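Long-range contacts in malate synthase (Haloferax volcanii, PDB 3OYZ), which catalyses the Claisen condensation of acetyl-CoA with glyoxylate, followed by hydrolysis of the malyl-CoA intermediate to malate and CoA in the glyoxylate cycle: residues H82-W87 with V120-G125; E211-T216 with K251-I256; R361-M366 with D384-E389. One frame throughout, in Å; residues are numbered along the deposited sequence.

Contacts 1 and 2 reach the same parallel sheet of the TIM barrel, and contact 3 lies outside that sheet. Contact 1 (H82-W87 with V120-G125) and contact 3 (R361-M366 with D384-E389) both touch acetyl-CoA: R84 bonds its acetyl oxygen, while A363, M386 and D388 line its pantetheine arm. Their centres are 19 Å apart and their nearest atoms about 5 Å apart, the thioester lying between the two sites. Contact 2 (E211-T216 with K251-I256) is further from the chemistry. The side chain of R213 is about 11 Å from the bound pyruvic acid (PYR). Its centre is 19 Å from that of contact 1 and 25 Å from that of contact 3, on the opposite side of the chain's centre from the latter.

Contact 1: residues H82-W87 with V120-G125; sequences HPRMVW and VIPEVG. With ACO (acetyl coenzyme *a), chain B; PYR (pyruvic acid), chain C.
R84 lays its aliphatic chain obliquely against V120 and P122 before its guanidinium enters the active site. Its CD is 3.9 Å from V120 CG1. A bend at CD (chi3 78°) sets NE, and the guanidinium then presents its edge to both ligands. NH1 donates to O3 of pyruvate at 2.8 Å (165° at the hydrogen), and NH2 donates to the acetyl oxygen O of acetyl-CoA at 2.9 Å (171°). Two nearly straight bonds, both close to the guanidinium plane, thus tie one group to both ligands. R84 binds acetyl-CoA and glyoxylate, pyruvate here occupying what is probably the glyoxylate site. D49 and E51 form salt bridges with NH2 and would help fix its rotation.

The backbone behind this arginine is held by a single bridge: V120 N donates to P83 O at 3.0 Å and M85 N to V120 O at 3.1 Å. The bridge ties the segment following strand 80-81 to strand 118-121, the two outermost strands of the eight-stranded parallel sheet, and so closes the TIM barrel. The pairing goes no further, probably because P122, next in line for M85 O, has no N-H. P122 CD lies 3.0 Å from M85 O, a buried carbonyl without a polar partner in the model.

Farther along, W87 packs against I121 and P122. I121 CG2 sits over one face of the indole, 3.3 Å from W87 CG, in a CH-pi contact with the five-membered ring. W87 CB also packs on P122 CD at 3.7 Å, and the ring's NE1 bonds to D129 of helix 127-143. Next to P122 in the chain, E123 N bonds to OE1 of E158, a magnesium ligand, and the E123 carboxylate pairs with R89.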
# COMPACT_ATOMS: atom_id res chain seq x y z
N HIS A 82 -20.13 -20.88 10.04
CA HIS A 82 -19.97 -19.57 10.73
C HIS A 82 -21.00 -18.68 10.09
O HIS A 82 -20.68 -18.01 9.11
CB HIS A 82 -18.56 -19.03 10.34
CG HIS A 82 -17.41 -19.80 10.93
ND1 HIS A 82 -16.73 -19.39 12.05
CD2 HIS A 82 -16.73 -20.88 10.45
CE1 HIS A 82 -15.74 -20.23 12.30
NE2 HIS A 82 -15.69 -21.12 11.32
N PRO A 83 -22.24 -18.55 10.61
CA PRO A 83 -23.21 -17.69 9.96
C PRO A 83 -22.93 -16.17 10.05
O PRO A 83 -22.35 -15.72 11.06
CB PRO A 83 -24.49 -17.95 10.79
CG PRO A 83 -24.35 -19.26 11.37
CD PRO A 83 -22.84 -19.33 11.71
N ARG A 84 -23.31 -15.39 9.06
CA ARG A 84 -23.12 -13.93 9.11
C ARG A 84 -24.38 -13.29 9.70
O ARG A 84 -25.47 -13.45 9.13
CB ARG A 84 -22.77 -13.33 7.73
CG ARG A 84 -22.64 -11.75 7.75
CD ARG A 84 -21.77 -11.22 6.66
NE ARG A 84 -22.47 -11.20 5.37
CZ ARG A 84 -22.12 -10.47 4.31
NH1 ARG A 84 -21.07 -9.62 4.29
NH2 ARG A 84 -22.90 -10.54 3.26
N MET A 85 -24.20 -12.51 10.77
CA MET A 85 -25.25 -11.74 11.42
C MET A 85 -25.25 -10.30 10.90
O MET A 85 -24.25 -9.80 10.33
CB MET A 85 -24.98 -11.76 12.94
CG MET A 85 -24.80 -13.20 13.41
SD MET A 85 -26.43 -14.02 13.69
CE MET A 85 -26.68 -14.71 12.06
N VAL A 86 -26.30 -9.56 11.21
CA VAL A 86 -26.23 -8.14 10.83
C VAL A 86 -25.39 -7.36 11.85
O VAL A 86 -25.26 -7.82 12.98
CB VAL A 86 -27.60 -7.45 10.66
CG1 VAL A 86 -28.36 -8.10 9.49
CG2 VAL A 86 -28.44 -7.56 11.95
N TRP A 87 -24.77 -6.28 11.42
CA TRP A 87 -23.99 -5.38 12.32
C TRP A 87 -23.72 -4.08 11.60
O TRP A 87 -23.66 -3.99 10.37
CB TRP A 87 -22.65 -6.05 12.72
CG TRP A 87 -21.79 -5.28 13.71
CD1 TRP A 87 -20.82 -4.33 13.42
CD2 TRP A 87 -21.84 -5.41 15.14
NE1 TRP A 87 -20.27 -3.89 14.62
CE2 TRP A 87 -20.84 -4.55 15.67
CE3 TRP A 87 -22.59 -6.21 16.01
CZ2 TRP A 87 -20.60 -4.44 17.03
CZ3 TRP A 87 -22.37 -6.12 17.39
CH2 TRP A 87 -21.45 -5.13 17.87
N VAL A 120 -19.80 -14.37 11.76
CA VAL A 120 -19.11 -13.44 10.90
C VAL A 120 -19.88 -12.13 11.10
O VAL A 120 -21.13 -12.10 11.07
CB VAL A 120 -19.15 -13.87 9.42
CG1 VAL A 120 -18.64 -12.72 8.53
CG2 VAL A 120 -18.47 -15.24 9.16
N ILE A 121 -19.11 -11.06 11.40
CA ILE A 121 -19.60 -9.71 11.66
C ILE A 121 -19.16 -8.73 10.58
O ILE A 121 -17.96 -8.42 10.36
CB ILE A 121 -19.11 -9.24 13.10
CG1 ILE A 121 -19.35 -10.33 14.15
CG2 ILE A 121 -19.67 -7.87 13.57
CD1 ILE A 121 -20.86 -10.78 14.36
N PRO A 122 -20.18 -8.17 9.93
CA PRO A 122 -19.93 -7.27 8.85
C PRO A 122 -19.83 -5.83 9.39
O PRO A 122 -20.22 -5.52 10.49
CB PRO A 122 -21.20 -7.41 8.02
CG PRO A 122 -22.28 -7.45 9.12
CD PRO A 122 -21.63 -8.47 10.05
N GLU A 123 -19.34 -4.95 8.55
CA GLU A 123 -19.38 -3.49 8.71
C GLU A 123 -18.68 -2.96 10.01
O GLU A 123 -19.15 -1.94 10.53
CB GLU A 123 -20.85 -3.01 8.64
CG GLU A 123 -21.53 -3.21 7.30
CD GLU A 123 -21.08 -2.20 6.29
OE1 GLU A 123 -21.65 -2.21 5.20
OE2 GLU A 123 -20.11 -1.43 6.48
N VAL A 124 -17.68 -3.66 10.54
CA VAL A 124 -17.02 -3.25 11.78
C VAL A 124 -16.28 -1.90 11.45
O VAL A 124 -16.06 -1.56 10.27
CB VAL A 124 -16.12 -4.36 12.33
CG1 VAL A 124 -16.96 -5.64 12.79
CG2 VAL A 124 -15.01 -4.73 11.33
N GLY A 125 -15.97 -1.11 12.47
CA GLY A 125 -15.29 0.18 12.30
C GLY A 125 -13.92 0.08 12.96
O GLY A 125 -13.21 -0.89 12.68
N1A ACO B . -25.97 -21.09 -1.83
C2A ACO B . -26.69 -22.22 -2.02
N3A ACO B . -27.06 -22.60 -3.26
C4A ACO B . -26.77 -21.88 -4.37
C5A ACO B . -25.98 -20.64 -4.19
C6A ACO B . -25.61 -20.24 -2.82
N6A ACO B . -24.93 -19.07 -2.70
N7A ACO B . -25.81 -20.09 -5.40
C8A ACO B . -26.45 -20.89 -6.29
N9A ACO B . -26.98 -21.97 -5.69
C1B ACO B . -27.72 -23.04 -6.43
C2B ACO B . -28.56 -22.38 -7.51
O2B ACO B . -29.80 -21.97 -6.94
C3B ACO B . -28.68 -23.46 -8.56
O3B ACO B . -29.67 -24.32 -8.01
P3B ACO B . -30.64 -25.36 -8.85
O7A ACO B . -29.92 -26.66 -8.53
O8A ACO B . -30.51 -24.80 -10.25
O9A ACO B . -32.04 -25.21 -8.30
C4B ACO B . -27.31 -24.13 -8.49
O4B ACO B . -26.86 -23.95 -7.14
C5B ACO B . -26.30 -23.46 -9.41
O5B ACO B . -26.56 -22.05 -9.36
P1A ACO B . -25.92 -21.02 -10.41
O1A ACO B . -26.41 -21.16 -11.81
O2A ACO B . -24.44 -21.23 -10.26
O3A ACO B . -26.24 -19.52 -9.97
P2A ACO B . -27.69 -18.86 -10.16
O4A ACO B . -28.53 -20.00 -9.68
O5A ACO B . -27.66 -18.09 -11.46
O6A ACO B . -27.80 -17.66 -9.07
CBP ACO B . -26.99 -15.93 -7.52
CCP ACO B . -26.83 -16.61 -8.88
CDP ACO B . -28.38 -15.32 -7.36
CEP ACO B . -25.98 -14.80 -7.48
CAP ACO B . -26.80 -16.91 -6.35
OAP ACO B . -25.62 -17.63 -6.67
C9P ACO B . -26.60 -16.24 -5.00
O9P ACO B . -27.55 -15.68 -4.44
N8P ACO B . -25.35 -16.28 -4.50
C7P ACO B . -25.09 -15.67 -3.20
C6P ACO B . -25.08 -14.13 -3.24
C5P ACO B . -24.52 -13.71 -1.89
O5P ACO B . -24.19 -14.56 -1.07
N4P ACO B . -24.39 -12.39 -1.71
C3P ACO B . -23.83 -11.78 -0.52
C2P ACO B . -22.34 -12.06 -0.37
S1P ACO B . -21.68 -10.69 -1.27
C ACO B . -21.70 -9.31 -0.31
O ACO B . -22.37 -9.21 0.70
CH3 ACO B . -20.89 -8.14 -0.78
C PYR C . -19.05 -6.72 0.58
O PYR C . -19.52 -5.64 1.07
OXT PYR C . -18.17 -6.74 -0.35
CA PYR C . -19.44 -7.91 1.20
O3 PYR C . -20.24 -7.89 2.22
CB PYR C . -18.88 -9.21 0.74

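Contact 2: residues E211-T216 with K251-I256; sequences ELRHNT and KGMLGI. With K (potassium ion), chain F.
R213 and M253 differ at chi1, but each runs anti at chi2 and bends at chi3. M253 has CG anti to its backbone N (chi1 179°), and its chi3 of -92° swings CE round to the helix. In R213, CG is anti to the carbonyl carbon: chi1 of -71° puts R213 CG 3.9 Å from M253 SD, and the two side chains cross at about a right angle. M253 CE lodges 3.7 Å from T216 CB, one turn along.

K251 packs on the same arginine, its CD 3.8 Å from R213 CB. Its CE is 3.7 Å from R213 NH1, over one face of the guanidinium toward the rim. K251 was deposited in two conformers, which makes the placing of its end less certain. R213 NH1 bonds to N248 OD1; D247 bridges to R213 NH1 and to K251 NZ and would offset their like charges.

In the TIM barrel this packing joins helix 210-223 to the loop between helix 238-249 and strand 255-258. A Schellman motif ends the latter helix, with G252 at positive phi. G252 O binds the potassium ion at 2.9 Å, a site completed in part by S217, S221 and M197 O of the second subunit.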
# COMPACT_ATOMS: atom_id res chain seq x y z
N GLU A 211 -3.92 -2.73 -2.37
CA GLU A 211 -3.43 -2.36 -1.02
C GLU A 211 -4.31 -2.85 0.11
O GLU A 211 -3.78 -3.26 1.15
CB GLU A 211 -3.25 -0.84 -0.82
CG GLU A 211 -2.29 -0.22 -1.85
CD GLU A 211 -2.96 0.15 -3.19
OE1 GLU A 211 -4.17 -0.17 -3.42
OE2 GLU A 211 -2.23 0.72 -4.05
N LEU A 212 -5.62 -2.85 -0.11
CA LEU A 212 -6.50 -3.41 0.91
C LEU A 212 -6.14 -4.87 1.18
O LEU A 212 -6.09 -5.27 2.33
CB LEU A 212 -7.97 -3.30 0.53
CG LEU A 212 -8.95 -4.01 1.43
CD1 LEU A 212 -8.98 -3.57 2.92
CD2 LEU A 212 -10.36 -4.13 0.82
N ARG A 213 -5.92 -5.64 0.12
CA ARG A 213 -5.65 -7.06 0.23
C ARG A 213 -4.27 -7.28 0.84
O ARG A 213 -4.16 -8.10 1.75
CB ARG A 213 -5.75 -7.68 -1.18
CG ARG A 213 -7.19 -7.74 -1.73
CD ARG A 213 -7.20 -8.55 -3.05
NE ARG A 213 -6.87 -7.67 -4.16
CZ ARG A 213 -6.06 -7.90 -5.18
NH1 ARG A 213 -5.43 -9.06 -5.39
NH2 ARG A 213 -5.96 -6.93 -6.08
N HIS A 214 -3.29 -6.46 0.44
CA HIS A 214 -2.01 -6.44 1.11
C HIS A 214 -2.14 -6.21 2.63
O HIS A 214 -1.60 -6.99 3.43
CB HIS A 214 -1.01 -5.42 0.55
CG HIS A 214 0.27 -5.37 1.32
ND1 HIS A 214 1.35 -6.20 1.03
CD2 HIS A 214 0.64 -4.64 2.39
CE1 HIS A 214 2.36 -5.90 1.83
NE2 HIS A 214 1.95 -4.98 2.69
N ASN A 215 -2.83 -5.15 3.01
CA ASN A 215 -3.03 -4.84 4.44
C ASN A 215 -3.83 -5.85 5.25
O ASN A 215 -3.50 -6.04 6.43
CB ASN A 215 -3.67 -3.45 4.55
CG ASN A 215 -2.76 -2.36 3.95
OD1 ASN A 215 -1.57 -2.58 3.66
ND2 ASN A 215 -3.39 -1.28 3.55
N THR A 216 -4.77 -6.56 4.61
CA THR A 216 -5.59 -7.56 5.32
C THR A 216 -4.73 -8.82 5.47
O THR A 216 -4.63 -9.39 6.53
CB THR A 216 -6.79 -7.89 4.47
OG1 THR A 216 -7.47 -6.63 4.30
CG2 THR A 216 -7.69 -8.96 5.27
N LYS A 251 0.02 -12.30 -2.55
CA LYS A 251 -0.04 -11.35 -1.42
C LYS A 251 -0.16 -12.13 -0.11
O LYS A 251 -0.18 -11.54 0.96
CB LYS A 251 -1.27 -10.43 -1.54
CG LYS A 251 -1.32 -9.59 -2.83
CD LYS A 251 -2.54 -8.69 -2.88
CE LYS A 251 -2.41 -7.55 -3.88
NZ LYS A 251 -1.54 -7.75 -5.07
N GLY A 252 -0.26 -13.46 -0.17
CA GLY A 252 -0.43 -14.25 1.05
C GLY A 252 -1.89 -14.34 1.49
O GLY A 252 -2.22 -14.70 2.62
N MET A 253 -2.80 -13.96 0.62
CA MET A 253 -4.23 -14.09 0.91
C MET A 253 -4.75 -15.35 0.20
O MET A 253 -5.00 -15.35 -1.00
CB MET A 253 -4.97 -12.84 0.43
CG MET A 253 -6.47 -12.81 0.64
SD MET A 253 -7.09 -11.13 0.15
CE MET A 253 -6.93 -10.52 1.83
N LEU A 254 -4.82 -16.46 0.92
CA LEU A 254 -4.92 -17.76 0.22
C LEU A 254 -6.36 -18.21 0.16
O LEU A 254 -6.65 -19.26 -0.42
CB LEU A 254 -4.06 -18.81 0.94
CG LEU A 254 -2.58 -18.50 1.12
CD1 LEU A 254 -1.77 -19.61 1.83
CD2 LEU A 254 -1.84 -18.04 -0.16
N GLY A 255 -7.28 -17.50 0.80
CA GLY A 255 -8.70 -17.85 0.74
C GLY A 255 -9.50 -16.83 -0.03
O GLY A 255 -9.06 -15.67 -0.15
N ILE A 256 -10.67 -17.20 -0.53
CA ILE A 256 -11.45 -16.24 -1.30
C ILE A 256 -12.91 -16.49 -1.04
O ILE A 256 -13.27 -17.60 -0.73
CB ILE A 256 -11.11 -16.18 -2.83
CG1 ILE A 256 -11.83 -15.00 -3.53
CG2 ILE A 256 -11.45 -17.59 -3.49
CD1 ILE A 256 -11.26 -14.62 -4.91
K K F . -1.18 -13.61 5.16

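Contact 3: residues R361-M366 with D384-E389. With ACO (acetyl coenzyme *a), chain B.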
# COMPACT_ATOMS: atom_id res chain seq x y z
N ARG A 361 -36.04 -10.72 -2.54
CA ARG A 361 -34.75 -11.28 -2.96
C ARG A 361 -33.55 -10.37 -2.62
O ARG A 361 -33.45 -9.22 -3.06
CB ARG A 361 -34.74 -11.73 -4.44
CG ARG A 361 -34.60 -13.27 -4.63
CD ARG A 361 -34.19 -13.66 -6.05
NE ARG A 361 -34.92 -12.92 -7.09
CZ ARG A 361 -34.58 -12.85 -8.38
NH1 ARG A 361 -33.50 -13.48 -8.82
NH2 ARG A 361 -35.31 -12.14 -9.23
N GLY A 362 -32.63 -10.90 -1.82
CA GLY A 362 -31.44 -10.17 -1.43
C GLY A 362 -30.34 -10.08 -2.48
O GLY A 362 -29.74 -9.01 -2.65
N ALA A 363 -30.05 -11.20 -3.13
CA ALA A 363 -29.05 -11.28 -4.21
C ALA A 363 -29.62 -11.80 -5.54
O ALA A 363 -30.37 -12.79 -5.57
CB ALA A 363 -27.84 -12.11 -3.76
N ILE A 364 -29.23 -11.14 -6.64
CA ILE A 364 -29.73 -11.44 -7.99
C ILE A 364 -28.58 -11.33 -8.98
O ILE A 364 -27.63 -10.58 -8.75
CB ILE A 364 -30.87 -10.47 -8.40
CG1 ILE A 364 -30.38 -9.03 -8.60
CG2 ILE A 364 -31.99 -10.52 -7.35
CD1 ILE A 364 -31.35 -8.08 -9.31
N ALA A 365 -28.64 -12.11 -10.05
CA ALA A 365 -27.67 -11.93 -11.14
C ALA A 365 -28.31 -10.89 -12.06
O ALA A 365 -29.45 -11.08 -12.49
CB ALA A 365 -27.36 -13.28 -11.86
N MET A 366 -27.67 -9.75 -12.27
CA MET A 366 -28.17 -8.74 -13.19
C MET A 366 -27.40 -8.84 -14.50
O MET A 366 -26.23 -9.25 -14.50
CB MET A 366 -28.05 -7.34 -12.61
CG MET A 366 -28.82 -6.29 -13.38
SD MET A 366 -28.71 -4.79 -12.38
CE MET A 366 -29.89 -5.14 -11.06
N ASP A 384 -23.08 -11.32 -16.83
CA ASP A 384 -23.79 -11.47 -15.54
C ASP A 384 -22.97 -10.90 -14.37
O ASP A 384 -21.77 -11.15 -14.27
CB ASP A 384 -24.07 -12.94 -15.17
CG ASP A 384 -25.24 -13.56 -15.93
OD1 ASP A 384 -25.67 -13.04 -16.99
OD2 ASP A 384 -25.71 -14.62 -15.46
N ARG A 385 -23.61 -10.20 -13.45
CA ARG A 385 -22.94 -9.74 -12.23
C ARG A 385 -23.90 -9.92 -11.06
O ARG A 385 -25.08 -9.54 -11.19
CB ARG A 385 -22.57 -8.27 -12.37
CG ARG A 385 -21.71 -7.76 -11.23
CD ARG A 385 -21.74 -6.24 -11.17
NE ARG A 385 -20.90 -5.83 -10.04
CZ ARG A 385 -20.49 -4.58 -9.83
NH1 ARG A 385 -20.84 -3.63 -10.68
NH2 ARG A 385 -19.76 -4.29 -8.77
N MET A 386 -23.43 -10.53 -9.97
CA MET A 386 -24.18 -10.60 -8.70
C MET A 386 -24.38 -9.19 -8.13
O MET A 386 -23.41 -8.42 -8.01
CB MET A 386 -23.48 -11.54 -7.71
CG MET A 386 -24.23 -11.92 -6.41
SD MET A 386 -24.22 -10.67 -5.06
CE MET A 386 -22.43 -10.44 -4.84
N TRP A 387 -25.64 -8.82 -7.90
CA TRP A 387 -26.08 -7.60 -7.24
C TRP A 387 -26.74 -7.89 -5.89
O TRP A 387 -27.56 -8.83 -5.74
CB TRP A 387 -27.08 -6.75 -8.04
CG TRP A 387 -26.41 -5.88 -9.06
CD1 TRP A 387 -25.67 -6.31 -10.10
CD2 TRP A 387 -26.47 -4.45 -9.17
NE1 TRP A 387 -25.24 -5.25 -10.86
CE2 TRP A 387 -25.68 -4.09 -10.28
CE3 TRP A 387 -27.04 -3.43 -8.40
CZ2 TRP A 387 -25.50 -2.76 -10.67
CZ3 TRP A 387 -26.87 -2.12 -8.80
CH2 TRP A 387 -26.09 -1.79 -9.91
N ASP A 388 -26.34 -7.07 -4.91
CA ASP A 388 -27.03 -6.93 -3.65
C ASP A 388 -26.95 -5.48 -3.16
O ASP A 388 -26.53 -4.61 -3.92
CB ASP A 388 -26.60 -8.01 -2.65
CG ASP A 388 -25.14 -7.92 -2.23
OD1 ASP A 388 -24.47 -6.87 -2.34
OD2 ASP A 388 -24.67 -8.95 -1.69
N GLU A 389 -27.42 -5.25 -1.93
CA GLU A 389 -27.61 -3.92 -1.35
C GLU A 389 -26.28 -3.15 -1.38
O GLU A 389 -26.27 -1.98 -1.71
CB GLU A 389 -28.14 -4.05 0.09
CG GLU A 389 -28.26 -2.75 0.87
CD GLU A 389 -29.28 -1.77 0.28
OE1 GLU A 389 -30.09 -2.14 -0.58
OE2 GLU A 389 -29.29 -0.60 0.69
N1A ACO B . -25.97 -21.09 -1.83
C2A ACO B . -26.69 -22.22 -2.02
N3A ACO B . -27.06 -22.60 -3.26
C4A ACO B . -26.77 -21.88 -4.37
C5A ACO B . -25.98 -20.64 -4.19
C6A ACO B . -25.61 -20.24 -2.82
N6A ACO B . -24.93 -19.07 -2.70
N7A ACO B . -25.81 -20.09 -5.40
C8A ACO B . -26.45 -20.89 -6.29
N9A ACO B . -26.98 -21.97 -5.69
C1B ACO B . -27.72 -23.04 -6.43
C2B ACO B . -28.56 -22.38 -7.51
O2B ACO B . -29.80 -21.97 -6.94
C3B ACO B . -28.68 -23.46 -8.56
O3B ACO B . -29.67 -24.32 -8.01
P3B ACO B . -30.64 -25.36 -8.85
O7A ACO B . -29.92 -26.66 -8.53
O8A ACO B . -30.51 -24.80 -10.25
O9A ACO B . -32.04 -25.21 -8.30
C4B ACO B . -27.31 -24.13 -8.49
O4B ACO B . -26.86 -23.95 -7.14
C5B ACO B . -26.30 -23.46 -9.41
O5B ACO B . -26.56 -22.05 -9.36
P1A ACO B . -25.92 -21.02 -10.41
O1A ACO B . -26.41 -21.16 -11.81
O2A ACO B . -24.44 -21.23 -10.26
O3A ACO B . -26.24 -19.52 -9.97
P2A ACO B . -27.69 -18.86 -10.16
O4A ACO B . -28.53 -20.00 -9.68
O5A ACO B . -27.66 -18.09 -11.46
O6A ACO B . -27.80 -17.66 -9.07
CBP ACO B . -26.99 -15.93 -7.52
CCP ACO B . -26.83 -16.61 -8.88
CDP ACO B . -28.38 -15.32 -7.36
CEP ACO B . -25.98 -14.80 -7.48
CAP ACO B . -26.80 -16.91 -6.35
OAP ACO B . -25.62 -17.63 -6.67
C9P ACO B . -26.60 -16.24 -5.00
O9P ACO B . -27.55 -15.68 -4.44
N8P ACO B . -25.35 -16.28 -4.50
C7P ACO B . -25.09 -15.67 -3.20
C6P ACO B . -25.08 -14.13 -3.24
C5P ACO B . -24.52 -13.71 -1.89
O5P ACO B . -24.19 -14.56 -1.07
N4P ACO B . -24.39 -12.39 -1.71
C3P ACO B . -23.83 -11.78 -0.52
C2P ACO B . -22.34 -12.06 -0.37
S1P ACO B . -21.68 -10.69 -1.27
C ACO B . -21.70 -9.31 -0.31
O ACO B . -22.37 -9.21 0.70
CH3 ACO B . -20.89 -8.14 -0.78
O HOH W 1 -29.07 -7.30 -0.37
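M366 spreads its sulfur and methyl over one face of the W387 indole, on a two-stranded antiparallel sheet formed by strands 364-369 and 382-387. M366 CG is anti to its backbone N (chi1 -167°), and a turn at chi3 sets CE over the ring. M366 SD stands 3.8 Å from the centroid of the five-membered ring, 12° off its normal: a Met-aromatic contact. M366 CB stands over the CD1 corner of the same face, 3.6 Å from W387 CD1, and I364 CG1 abuts W387 CB at 4.0 Å. Since SD, CE and CB of M366 all rest on the ring, an alanine in place of W387 would probably open a gap beside helix 343-358 and leave the methionine end free to turn.

Four backbone hydrogen bonds set the register. I364 and W387 exchange one pair, M366 and R385 the other; the bond from W387 N to I364 O is practically straight at 179°.

M386, on the opposite sheet face, and A363, just before the strand, fit against the pantetheine arm. M386 CG presses on CEP, one of the gem-dimethyl methyls, at 3.5 Å, and A363 CB meets C6P at 3.5 Å. D388, predicted to be the proton acceptor, sits at the N-cap of helix 389-395, with OD2 3.2 Å from C3P. A water closes the ribbon's end, donating to G362 O at 2.9 Å and accepting from E389 N at 3.1 Å.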